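Sensor protein (Thermotoga maritima, PDB 3A0S) is the PAS domain of the sensor histidine kinase ThkA, which probably transfers phosphate from ATP to a protein histidine in two-component signalling. Local coordinates at residues S77-A82 / G89-I94; P59-F64 / Y71-F76. All blocks are in the same frame, centred on the assembly; numbering follows the deposited sequence. Where two conformers were deposited one is given.

Contact 1: residues S77-A82 / G89-I94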
ATOM      1  N   SER A  77      -6.389  -2.420  -3.298  1.00 21.35           N
ATOM      2  CA  SER A  77      -7.700  -1.973  -3.768  1.00 22.11           C
ATOM      3  C   SER A  77      -7.611  -0.635  -4.499  1.00 21.46           C
ATOM      4  O   SER A  77      -7.429   0.390  -3.861  1.00 21.58           O
ATOM      5  CB  SER A  77      -8.620  -1.782  -2.568  1.00 22.96           C
ATOM      6  OG  SER A  77      -8.681  -2.962  -1.760  1.00 28.14           O
ATOM      7  N   PRO A  78      -7.824  -0.637  -5.832  1.00 21.16           N
ATOM      8  CA  PRO A  78      -7.864   0.646  -6.563  1.00 22.08           C
ATOM      9  C   PRO A  78      -9.100   1.424  -6.119  1.00 21.09           C
ATOM     10  O   PRO A  78     -10.126   0.825  -5.766  1.00 21.84           O
ATOM     11  CB  PRO A  78      -7.960   0.223  -8.027  1.00 22.81           C
ATOM     12  CG  PRO A  78      -8.545  -1.140  -7.977  1.00 25.16           C
ATOM     13  CD  PRO A  78      -8.141  -1.785  -6.701  1.00 22.30           C
ATOM     14  N   PHE A  79      -9.020   2.749  -6.100  1.00 20.89           N
ATOM     15  CA  PHE A  79     -10.222   3.527  -5.764  1.00 20.73           C
ATOM     16  C   PHE A  79     -10.334   4.751  -6.659  1.00 21.18           C
ATOM     17  O   PHE A  79      -9.335   5.174  -7.243  1.00 20.19           O
ATOM     18  CB  PHE A  79     -10.194   3.952  -4.293  1.00 22.66           C
ATOM     19  CG  PHE A  79      -9.046   4.888  -3.954  1.00 21.29           C
ATOM     20  CD1 PHE A  79      -7.802   4.383  -3.592  1.00 23.99           C
ATOM     21  CD2 PHE A  79      -9.212   6.279  -4.007  1.00 23.85           C
ATOM     22  CE1 PHE A  79      -6.741   5.246  -3.299  1.00 24.42           C
ATOM     23  CE2 PHE A  79      -8.166   7.142  -3.702  1.00 26.54           C
ATOM     24  CZ  PHE A  79      -6.934   6.620  -3.350  1.00 24.91           C
ATOM     25  N   ARG A  80     -11.567   5.251  -6.783  1.00 20.90           N
ATOM     26  CA  ARG A  80     -11.850   6.477  -7.531  1.00 21.89           C
ATOM     27  C   ARG A  80     -12.244   7.601  -6.593  1.00 23.19           C
ATOM     28  O   ARG A  80     -12.776   7.366  -5.514  1.00 24.20           O
ATOM     29  CB  ARG A  80     -12.979   6.251  -8.543  1.00 22.20           C
ATOM     30  CG  ARG A  80     -12.618   5.317  -9.678  1.00 22.29           C
ATOM     31  CD  ARG A  80     -13.756   5.133 -10.689  1.00 22.60           C
ATOM     32  NE  ARG A  80     -13.339   4.127 -11.669  1.00 22.35           N
ATOM     33  CZ  ARG A  80     -12.692   4.388 -12.803  1.00 21.84           C
ATOM     34  NH1 ARG A  80     -12.420   5.624 -13.194  1.00 20.27           N
ATOM     35  NH2 ARG A  80     -12.330   3.370 -13.566  1.00 22.10           N
ATOM     36  N   ASN A  81     -12.011   8.834  -7.024  1.00 22.52           N
ATOM     37  CA  ASN A  81     -12.580   9.988  -6.344  1.00 24.99           C
ATOM     38  C   ASN A  81     -14.064  10.092  -6.697  1.00 25.70           C
ATOM     39  O   ASN A  81     -14.419  10.001  -7.858  1.00 24.95           O
ATOM     40  CB  ASN A  81     -11.822  11.254  -6.745  1.00 25.55           C
ATOM     41  CG  ASN A  81     -12.393  12.501  -6.109  1.00 27.96           C
ATOM     42  OD1 ASN A  81     -13.404  13.035  -6.561  1.00 29.13           O
ATOM     43  ND2 ASN A  81     -11.722  12.992  -5.067  1.00 31.41           N
ATOM     44  N   ALA A  82     -14.940  10.304  -5.714  1.00 26.90           N
ATOM     45  CA  ALA A  82     -16.380  10.297  -5.978  1.00 28.65           C
ATOM     46  C   ALA A  82     -16.836  11.500  -6.795  1.00 29.13           C
ATOM     47  O   ALA A  82     -17.777  11.397  -7.568  1.00 30.96           O
ATOM     48  CB  ALA A  82     -17.177  10.205  -4.667  1.00 29.36           C
ATOM     49  N   GLY A  89      -5.840   6.061  -6.983  1.00 22.37           N
ATOM     50  CA  GLY A  89      -4.729   5.374  -6.326  1.00 21.74           C
ATOM     51  C   GLY A  89      -5.130   3.997  -5.880  1.00 21.68           C
ATOM     52  O   GLY A  89      -6.064   3.416  -6.408  1.00 21.04           O
ATOM     53  N   VAL A  90      -4.368   3.459  -4.928  1.00 20.10           N
ATOM     54  CA  VAL A  90      -4.528   2.074  -4.465  1.00 20.16           C
ATOM     55  C   VAL A  90      -4.338   2.062  -2.937  1.00 20.31           C
ATOM     56  O   VAL A  90      -3.348   2.603  -2.438  1.00 20.48           O
ATOM     57  CB  VAL A  90      -3.478   1.166  -5.135  1.00 20.56           C
ATOM     58  CG1 VAL A  90      -3.524  -0.244  -4.531  1.00 20.91           C
ATOM     59  CG2 VAL A  90      -3.662   1.107  -6.666  1.00 21.47           C
ATOM     60  N   ILE A  91      -5.275   1.447  -2.230  1.00 18.79           N
ATOM     61  CA  ILE A  91      -5.180   1.214  -0.787  1.00 19.61           C
ATOM     62  C   ILE A  91      -4.594  -0.184  -0.576  1.00 19.00           C
ATOM     63  O   ILE A  91      -5.030  -1.177  -1.174  1.00 19.25           O
ATOM     64  CB  ILE A  91      -6.550   1.309  -0.107  1.00 20.48           C
ATOM     65  CG1 ILE A  91      -7.173   2.685  -0.347  1.00 22.93           C
ATOM     66  CG2 ILE A  91      -6.384   1.042   1.400  1.00 20.54           C
ATOM     67  CD1 ILE A  91      -8.716   2.696  -0.275  1.00 27.08           C
ATOM     68  N   ILE A  92      -3.539  -0.240   0.240  1.00 18.17           N
ATOM     69  CA  ILE A  92      -2.880  -1.489   0.579  1.00 17.80           C
ATOM     70  C   ILE A  92      -3.133  -1.782   2.065  1.00 18.43           C
ATOM     71  O   ILE A  92      -2.851  -0.954   2.930  1.00 18.67           O
ATOM     72  CB  ILE A  92      -1.375  -1.395   0.274  1.00 17.93           C
ATOM     73  CG1 ILE A  92      -1.168  -0.921  -1.172  1.00 19.09           C
ATOM     74  CG2 ILE A  92      -0.701  -2.745   0.534  1.00 19.45           C
ATOM     75  CD1 ILE A  92       0.327  -0.623  -1.455  1.00 20.54           C
ATOM     76  N   THR A  93      -3.695  -2.958   2.338  1.00 19.38           N
ATOM     77  CA  THR A  93      -4.043  -3.356   3.709  1.00 19.08           C
ATOM     78  C   THR A  93      -3.303  -4.643   4.010  1.00 19.00           C
ATOM     79  O   THR A  93      -3.468  -5.621   3.269  1.00 20.75           O
ATOM     80  CB  THR A  93      -5.583  -3.607   3.856  1.00 19.95           C
ATOM     81  OG1 THR A  93      -6.270  -2.464   3.363  1.00 21.57           O
ATOM     82  CG2 THR A  93      -5.970  -3.803   5.350  1.00 19.99           C
ATOM     83  N   ILE A  94      -2.545  -4.636   5.103  1.00 18.73           N
ATOM     84  CA  ILE A  94      -1.662  -5.755   5.478  1.00 18.85           C
ATOM     85  C   ILE A  94      -2.124  -6.306   6.819  1.00 19.34           C
ATOM     86  O   ILE A  94      -2.251  -5.560   7.808  1.00 19.48           O
ATOM     87  CB  ILE A  94      -0.179  -5.312   5.564  1.00 19.80           C
ATOM     88  CG1 ILE A  94       0.225  -4.742   4.206  1.00 22.26           C
ATOM     89  CG2 ILE A  94       0.711  -6.508   5.946  1.00 19.87           C
ATOM     90  CD1 ILE A  94       1.569  -4.138   4.151  1.00 26.83           C
TER
HETATM   91  O   HOH W   1      -6.766  -2.675   0.671  1.00 19.51           O
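Three backbone hydrogen bonds join S77 and F79 to I91 and G89, pairing neighbouring antiparallel strands. S77 and I91 form a hydrogen-bonded pair: S77 N donates a hydrogen bond to I91 O at 2.8 Å, and I91 N donates one to S77 O. F79 N binds G89 O at 3.0 Å. Between these pairs lies the non-hydrogen-bonded pair of P78 with V90, where P78's lack of an N-H costs no bond to strand 87-95. CA-H...O contacts fill in there, P78 CA lying 3.3 Å from G89 O.

The apolar part rests on F79. Its chi1 of 64° sets CG between the backbone N and the carbonyl carbon; from there the ring lies against G89, with G89 N 3.8 Å above one face, offset toward the rim. Next to it, CD1 of F79 touches CG1 of I91 at 3.7 Å. A CB on G89 would press on F79 CE1, and at the backbone angles of G89 (154/-160°) it would also collide with the carbonyl O of the preceding residue, E88.

A water supplies the polar part. It donates to I91 O at 2.9 Å and also bonds S77 OG and T93 OG1, so I91 O is gripped by both water and S77 N. On the other face P78 and V90 touch helix 44-56.

The pairing of these two strands of the PAS sheet is thus carried mainly by backbone bonds, with F79 covering G89 and one water bridging S77, I91 and T93.

Contact 2: residues P59-F64 / Y71-F76. With PG4 (tetraethylene glycol), chain E.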
ATOM      1  N   PRO A  59      -9.024  -5.208  -7.908  1.00 30.60           N
ATOM      2  CA  PRO A  59      -8.316  -5.533  -6.678  1.00 29.99           C
ATOM      3  C   PRO A  59      -7.634  -6.897  -6.712  1.00 29.92           C
ATOM      4  O   PRO A  59      -8.013  -7.780  -7.502  1.00 29.94           O
ATOM      5  CB  PRO A  59      -9.414  -5.482  -5.613  1.00 29.79           C
ATOM      6  CG  PRO A  59     -10.671  -5.804  -6.366  1.00 30.92           C
ATOM      7  CD  PRO A  59     -10.483  -5.150  -7.700  1.00 30.62           C
ATOM      8  N   VAL A  60      -6.615  -7.043  -5.874  1.00 29.22           N
ATOM      9  CA  VAL A  60      -5.832  -8.260  -5.776  1.00 29.43           C
ATOM     10  C   VAL A  60      -5.656  -8.578  -4.292  1.00 29.10           C
ATOM     11  O   VAL A  60      -5.330  -7.711  -3.490  1.00 27.49           O
ATOM     12  CB  VAL A  60      -4.444  -8.098  -6.444  1.00 30.26           C
ATOM     13  CG1 VAL A  60      -3.475  -9.165  -5.982  1.00 33.03           C
ATOM     14  CG2 VAL A  60      -4.571  -8.110  -7.966  1.00 31.74           C
ATOM     15  N   PHE A  61      -5.871  -9.839  -3.946  1.00 29.00           N
ATOM     16  CA  PHE A  61      -5.585 -10.318  -2.610  1.00 29.44           C
ATOM     17  C   PHE A  61      -4.444 -11.316  -2.689  1.00 29.30           C
ATOM     18  O   PHE A  61      -4.498 -12.300  -3.449  1.00 29.63           O
ATOM     19  CB  PHE A  61      -6.847 -10.935  -1.988  1.00 29.27           C
ATOM     20  CG  PHE A  61      -6.617 -11.563  -0.637  1.00 30.90           C
ATOM     21  CD1 PHE A  61      -6.638 -10.785   0.523  1.00 32.50           C
ATOM     22  CD2 PHE A  61      -6.384 -12.930  -0.523  1.00 32.30           C
ATOM     23  CE1 PHE A  61      -6.414 -11.373   1.783  1.00 31.74           C
ATOM     24  CE2 PHE A  61      -6.162 -13.526   0.732  1.00 32.35           C
ATOM     25  CZ  PHE A  61      -6.178 -12.742   1.878  1.00 30.75           C
ATOM     26  N   LEU A  62      -3.397 -11.064  -1.916  1.00 29.46           N
ATOM     27  CA  LEU A  62      -2.317 -12.022  -1.803  1.00 30.41           C
ATOM     28  C   LEU A  62      -2.306 -12.567  -0.384  1.00 30.45           C
ATOM     29  O   LEU A  62      -2.483 -11.826   0.587  1.00 29.86           O
ATOM     30  CB  LEU A  62      -0.973 -11.373  -2.124  1.00 30.17           C
ATOM     31  CG  LEU A  62      -0.731 -10.544  -3.395  1.00 32.49           C
ATOM     32  CD1 LEU A  62       0.641  -9.940  -3.287  1.00 32.50           C
ATOM     33  CD2 LEU A  62      -0.851 -11.368  -4.682  1.00 33.02           C
ATOM     34  N   ASN A  63      -2.139 -13.875  -0.254  1.00 31.49           N
ATOM     35  CA  ASN A  63      -1.833 -14.419   1.056  1.00 32.07           C
ATOM     36  C   ASN A  63      -0.432 -15.013   1.087  1.00 32.25           C
ATOM     37  O   ASN A  63       0.222 -15.161   0.042  1.00 31.76           O
ATOM     38  CB  ASN A  63      -2.896 -15.404   1.556  1.00 33.30           C
ATOM     39  CG  ASN A  63      -3.138 -16.546   0.599  1.00 34.37           C
ATOM     40  OD1 ASN A  63      -2.309 -16.849  -0.257  1.00 36.70           O
ATOM     41  ND2 ASN A  63      -4.292 -17.186   0.734  1.00 38.81           N
ATOM     42  N   PHE A  64       0.042 -15.300   2.291  1.00 31.84           N
ATOM     43  CA  PHE A  64       1.384 -15.830   2.476  1.00 31.78           C
ATOM     44  C   PHE A  64       2.422 -14.979   1.740  1.00 31.59           C
ATOM     45  O   PHE A  64       3.272 -15.511   1.029  1.00 31.12           O
ATOM     46  CB  PHE A  64       1.454 -17.310   2.040  1.00 32.00           C
ATOM     47  CG  PHE A  64       0.582 -18.223   2.862  1.00 32.48           C
ATOM     48  CD1 PHE A  64       1.052 -18.761   4.061  1.00 34.13           C
ATOM     49  CD2 PHE A  64      -0.711 -18.526   2.446  1.00 33.00           C
ATOM     50  CE1 PHE A  64       0.249 -19.596   4.835  1.00 34.46           C
ATOM     51  CE2 PHE A  64      -1.530 -19.355   3.212  1.00 33.01           C
ATOM     52  CZ  PHE A  64      -1.048 -19.891   4.411  1.00 34.31           C
ATOM     53  N   TYR A  71       4.353 -14.400   7.709  1.00 27.95           N
ATOM     54  CA  TYR A  71       3.519 -14.347   6.517  1.00 26.01           C
ATOM     55  C   TYR A  71       2.308 -13.460   6.785  1.00 24.55           C
ATOM     56  O   TYR A  71       1.696 -13.508   7.862  1.00 23.94           O
ATOM     57  CB  TYR A  71       3.061 -15.749   6.086  1.00 25.64           C
ATOM     58  CG  TYR A  71       4.151 -16.566   5.417  1.00 26.25           C
ATOM     59  CD1 TYR A  71       4.393 -16.431   4.062  1.00 24.64           C
ATOM     60  CD2 TYR A  71       4.902 -17.473   6.138  1.00 26.57           C
ATOM     61  CE1 TYR A  71       5.380 -17.156   3.414  1.00 28.47           C
ATOM     62  CE2 TYR A  71       5.905 -18.213   5.509  1.00 26.84           C
ATOM     63  CZ  TYR A  71       6.132 -18.043   4.144  1.00 26.75           C
ATOM     64  OH  TYR A  71       7.109 -18.769   3.476  1.00 28.13           O
ATOM     65  N   PHE A  72       1.980 -12.690   5.760  1.00 25.13           N
ATOM     66  CA  PHE A  72       0.884 -11.727   5.790  1.00 23.92           C
ATOM     67  C   PHE A  72      -0.085 -11.890   4.628  1.00 24.39           C
ATOM     68  O   PHE A  72       0.319 -12.299   3.523  1.00 24.23           O
ATOM     69  CB  PHE A  72       1.456 -10.302   5.752  1.00 24.88           C
ATOM     70  CG  PHE A  72       2.263  -9.954   6.949  1.00 24.49           C
ATOM     71  CD1 PHE A  72       1.652  -9.432   8.077  1.00 25.43           C
ATOM     72  CD2 PHE A  72       3.646 -10.177   6.961  1.00 25.40           C
ATOM     73  CE1 PHE A  72       2.388  -9.127   9.208  1.00 24.88           C
ATOM     74  CE2 PHE A  72       4.392  -9.899   8.091  1.00 25.27           C
ATOM     75  CZ  PHE A  72       3.786  -9.355   9.211  1.00 25.42           C
ATOM     76  N   ASN A  73      -1.345 -11.508   4.886  1.00 23.20           N
ATOM     77  CA  ASN A  73      -2.323 -11.210   3.844  1.00 23.44           C
ATOM     78  C   ASN A  73      -2.071  -9.765   3.381  1.00 23.19           C
ATOM     79  O   ASN A  73      -1.885  -8.863   4.191  1.00 22.62           O
ATOM     80  CB  ASN A  73      -3.739 -11.202   4.402  1.00 24.03           C
ATOM     81  CG  ASN A  73      -4.226 -12.541   4.899  1.00 25.77           C
ATOM     82  OD1 ASN A  73      -3.639 -13.587   4.644  1.00 27.30           O
ATOM     83  ND2 ASN A  73      -5.356 -12.502   5.613  1.00 25.79           N
ATOM     84  N   ILE A  74      -2.089  -9.531   2.081  1.00 23.07           N
ATOM     85  CA  ILE A  74      -2.021  -8.163   1.572  1.00 23.34           C
ATOM     86  C   ILE A  74      -3.135  -7.949   0.546  1.00 23.88           C
ATOM     87  O   ILE A  74      -3.263  -8.713  -0.416  1.00 24.07           O
ATOM     88  CB  ILE A  74      -0.640  -7.828   0.976  1.00 22.77           C
ATOM     89  CG1 ILE A  74       0.481  -8.137   1.979  1.00 24.51           C
ATOM     90  CG2 ILE A  74      -0.582  -6.364   0.507  1.00 22.72           C
ATOM     91  CD1 ILE A  74       1.882  -7.741   1.520  1.00 25.58           C
ATOM     92  N   ARG A  75      -3.956  -6.918   0.748  1.00 23.07           N
ATOM     93  CA  ARG A  75      -4.987  -6.596  -0.241  1.00 23.39           C
ATOM     94  C   ARG A  75      -4.608  -5.286  -0.890  1.00 22.54           C
ATOM     95  O   ARG A  75      -4.145  -4.362  -0.225  1.00 21.40           O
ATOM     96  CB  ARG A  75      -6.357  -6.450   0.431  0.50 22.96           C
ATOM     97  CG  ARG A  75      -7.517  -6.104  -0.526  0.50 24.00           C
ATOM     98  CD  ARG A  75      -8.870  -6.158   0.193  0.50 26.05           C
ATOM     99  NE  ARG A  75      -8.962  -5.162   1.265  0.50 30.01           N
ATOM    100  CZ  ARG A  75      -9.471  -5.394   2.475  0.50 32.12           C
ATOM    101  NH1 ARG A  75      -9.947  -6.590   2.793  0.50 32.79           N
ATOM    102  NH2 ARG A  75      -9.519  -4.422   3.372  0.50 32.57           N
ATOM    103  N   PHE A  76      -4.815  -5.217  -2.199  1.00 20.76           N
ATOM    104  CA  PHE A  76      -4.604  -4.008  -2.983  1.00 20.46           C
ATOM    105  C   PHE A  76      -5.924  -3.621  -3.614  1.00 21.37           C
ATOM    106  O   PHE A  76      -6.502  -4.390  -4.407  1.00 21.86           O
ATOM    107  CB  PHE A  76      -3.610  -4.281  -4.106  1.00 20.48           C
ATOM    108  CG  PHE A  76      -2.262  -4.754  -3.653  1.00 19.64           C
ATOM    109  CD1 PHE A  76      -2.032  -6.076  -3.278  1.00 20.76           C
ATOM    110  CD2 PHE A  76      -1.208  -3.874  -3.654  1.00 21.44           C
ATOM    111  CE1 PHE A  76      -0.750  -6.492  -2.903  1.00 20.19           C
ATOM    112  CE2 PHE A  76       0.058  -4.268  -3.280  1.00 19.88           C
ATOM    113  CZ  PHE A  76       0.304  -5.570  -2.919  1.00 20.50           C
TER
HETATM  114  O1  PG4 E 603      -1.561 -15.097   4.833  1.00 34.07           O
HETATM  115  C1  PG4 E 603      -1.088 -15.486   6.134  1.00 38.34           C
HETATM  116  C2  PG4 E 603      -1.610 -16.871   6.504  1.00 40.24           C
HETATM  117  O2  PG4 E 603      -1.185 -17.220   7.823  1.00 41.47           O
HETATM  118  C3  PG4 E 603      -1.626 -18.532   8.209  1.00 43.11           C
HETATM  119  C4  PG4 E 603      -2.392 -18.501   9.533  1.00 42.59           C
HETATM  120  O3  PG4 E 603      -3.343 -19.569   9.567  1.00 45.05           O
HETATM  121  C5  PG4 E 603      -4.221 -19.546  10.703  1.00 42.98           C
HETATM  122  C6  PG4 E 603      -5.672 -19.361  10.245  1.00 42.85           C
HETATM  123  O4  PG4 E 603      -6.491 -20.538  10.346  1.00 42.47           O
HETATM  124  C7  PG4 E 603      -7.630 -20.445   9.474  1.00 40.98           C
HETATM  125  C8  PG4 E 603      -8.825 -21.243  10.018  1.00 40.17           C
HETATM  126  O5  PG4 E 603     -10.103 -20.622   9.754  1.00 32.32           O
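F61 extends its ring with CG anti to the backbone N (chi1 175°), while N73 CG is anti to its own carbonyl carbon, and the two side chains meet across the strands. F61 CZ reaches N73 CG at 3.6 Å; ring and amide planes stand 62° apart, with ND2 in the ring plane at its edge. N73 OD1 accepts a 2.6 Å hydrogen bond from O1 of a tetraethylene glycol, probably from the crystallisation liquor. The same O1 accepts from F64 N at 3.0 Å. An alanine in place of N73 would probably leave glycol O1 without its acceptor and open a gap beside F61 CZ.

F64 points the edge of its ring at the face of Y71 in an offset edge-to-face pair, centroids 5.8 Å apart and planes at 64°. One F64 face carries glycol C2, and F64 O lies in the Y71 ring plane at its edge.

This is a hairpin at the margin of the antiparallel PAS sheet, strand 60-67 being outermost within the chain. Four backbone bonds pair V60 with F76 and L62 with I74; L62 N to I74 O, at 2.8 Å, is nearly straight.

On the face toward helix 44-56, L62 CD1 packs on F76 CE1 at 3.7 Å. V60 O lies in the F76 ring plane at its edge, and F76 also touches V49 and V53 of that helix.

Overall arrangement
Strand 70-80 serves both contacts, offering 71-76 to strand 60-67 in contact 2 and 77-80 to strand 87-95 in contact 1. In the order 14-17, 4-9, 87-95, 70-80, 60-67, contact 1 pairs inner strands; its centre lies about 8 Å from the centre of the chain, G89 and V90 are buried and no touching residue is exposed. Contact 2, its centre about 11 Å from that of the chain, is marginal: F72, I74 and F76 are buried, but six of twelve residues are exposed, mostly on 59-64. A lone phenylalanine and a water complement the backbone bonds in contact 1, several aromatics and a glycol in contact 2. T93 O probably accepts from R75 N, and I92 packs on I74.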